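PDB 3G7Q: valine-pyruvate aminotransferase from Salmonella typhimurium, which probably transfers the amino group of L-valine to pyruvate with pyridoxal 5'-phosphate as cofactor, giving 3-methyl-2-oxobutanoate and L-alanine, and so serves alanine biosynthesis. Local coordinates for residues Ile319-Ile322 with Arg323-Ser327. Residues are numbered along the deposited sequence; the frame is centred on the assembly and turned at random.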
# COMPACT_ATOMS: atom_id res chain seq x y z
N ILE A 319 27.66 -11.95 -18.18
CA ILE A 319 27.75 -13.22 -18.87
C ILE A 319 29.19 -13.57 -19.16
O ILE A 319 29.61 -14.72 -19.03
CB ILE A 319 26.90 -13.22 -20.15
CG1 ILE A 319 25.41 -13.23 -19.77
CG2 ILE A 319 27.22 -14.46 -21.03
CD1 ILE A 319 24.43 -13.07 -20.95
N ALA A 320 29.97 -12.58 -19.58
CA ALA A 320 31.38 -12.81 -19.89
C ALA A 320 32.13 -13.30 -18.64
O ALA A 320 32.98 -14.17 -18.75
CB ALA A 320 32.04 -11.57 -20.47
N ILE A 321 31.81 -12.73 -17.47
CA ILE A 321 32.42 -13.15 -16.19
C ILE A 321 32.05 -14.60 -15.95
O ILE A 321 32.92 -15.43 -15.70
CB ILE A 321 31.99 -12.26 -15.01
CG1 ILE A 321 32.55 -10.84 -15.14
CG2 ILE A 321 32.46 -12.85 -13.66
CD1 ILE A 321 31.94 -9.83 -14.11
N ILE A 322 30.76 -14.92 -16.06
CA ILE A 322 30.29 -16.29 -15.85
C ILE A 322 31.04 -17.26 -16.75
O ILE A 322 31.53 -18.31 -16.30
CB ILE A 322 28.76 -16.41 -16.10
CG1 ILE A 322 27.97 -15.65 -15.01
CG2 ILE A 322 28.32 -17.90 -16.15
CD1 ILE A 322 26.48 -15.55 -15.32
N ARG A 323 31.14 -16.92 -18.03
CA ARG A 323 31.79 -17.82 -18.99
C ARG A 323 33.30 -18.02 -18.76
O ARG A 323 33.87 -19.02 -19.24
CB ARG A 323 31.46 -17.35 -20.40
CG ARG A 323 29.99 -17.60 -20.76
CD ARG A 323 29.76 -19.05 -21.04
NE ARG A 323 28.35 -19.42 -21.29
CZ ARG A 323 27.60 -20.26 -20.59
NH1 ARG A 323 28.09 -20.91 -19.53
NH2 ARG A 323 26.35 -20.49 -20.99
N ARG A 324 33.95 -17.12 -18.03
CA ARG A 324 35.36 -17.36 -17.66
C ARG A 324 35.47 -18.50 -16.67
O ARG A 324 36.51 -19.13 -16.59
CB ARG A 324 36.00 -16.12 -17.08
CG ARG A 324 36.32 -15.11 -18.17
CD ARG A 324 37.25 -14.02 -17.73
NE ARG A 324 36.59 -12.98 -16.98
CZ ARG A 324 36.77 -12.72 -15.68
NH1 ARG A 324 37.62 -13.40 -14.91
NH2 ARG A 324 36.09 -11.71 -15.17
N TYR A 325 34.38 -18.77 -15.94
CA TYR A 325 34.37 -19.81 -14.89
C TYR A 325 33.56 -21.04 -15.19
O TYR A 325 33.87 -22.12 -14.65
CB TYR A 325 33.85 -19.20 -13.58
CG TYR A 325 34.79 -18.20 -12.96
CD1 TYR A 325 35.80 -18.62 -12.11
CD2 TYR A 325 34.69 -16.81 -13.25
CE1 TYR A 325 36.67 -17.72 -11.55
CE2 TYR A 325 35.59 -15.92 -12.71
CZ TYR A 325 36.57 -16.38 -11.84
OH TYR A 325 37.47 -15.51 -11.25
N LEU A 326 32.50 -20.90 -16.00
CA LEU A 326 31.56 -21.99 -16.27
C LEU A 326 31.17 -22.04 -17.73
O LEU A 326 30.67 -21.04 -18.24
CB LEU A 326 30.30 -21.74 -15.44
CG LEU A 326 30.39 -21.92 -13.91
CD1 LEU A 326 29.22 -21.18 -13.18
CD2 LEU A 326 30.40 -23.38 -13.54
N SER A 327 31.37 -23.18 -18.38
CA SER A 327 30.94 -23.36 -19.79
C SER A 327 29.52 -23.89 -19.84
O SER A 327 28.90 -24.11 -18.81
CB SER A 327 31.83 -24.36 -20.51
OG SER A 327 31.53 -25.68 -20.14
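Two backbone amides converge on the carbonyl oxygen of Ile322 as helix 299-325 runs out. Leu326 N lies 2.8 Å from Ile322 O, close to the line of the carbonyl bond, while Tyr325 N, 2.9 Å from the same Ile322 O, comes in from above the carbonyl plane. One turn earlier the helical pattern is regular: Arg323 N donates to Ile319 O over 2.9 Å with an N-H...O angle of 162°. Between them Arg324 N divides its hydrogen between Ala320 O and Ile321 O, and both bonds are weak; the added three-residue bonds, here and from Tyr325 N to Ile322 O, are consistent with a last turn that tightens toward a 3-10 pattern. The edge of the Tyr325 ring meets the carbonyl of Ile321, with CD2 3.3 Å from Ile321 O and that oxygen near the ring plane. The Tyr325 hydroxyl is hydrogen-bonded to Glu400, which also forms a salt bridge with Arg324. A bend at chi3 (-80°) brings the Arg324 guanidinium obliquely across the Ile321 side chain, with Arg324 NH2 3.6 Å from Ile321 CG1. Arg323 runs alongside Ile319, its CG 4.2 Å from Ile319 CG2, and reaches past the helix end: NH1 donates to Leu326 O at 2.9 Å, with the oxygen in the guanidinium plane but the donor above the carbonyl plane. The same guanidinium also bonds the carbonyls of Cys331 and Glu163, so it ties the departing chain to neighbouring backbone. Ile319 and Ile322 pack on strands 332-334 and 341-345, whereas Tyr325 and Leu326 rest against helix 396-416. This is the C-terminal end of a long helix in a member of the class I and II aminotransferase family, where the chain leaves the helix and leads into strand 332-334 of the mixed sheet that it packs on.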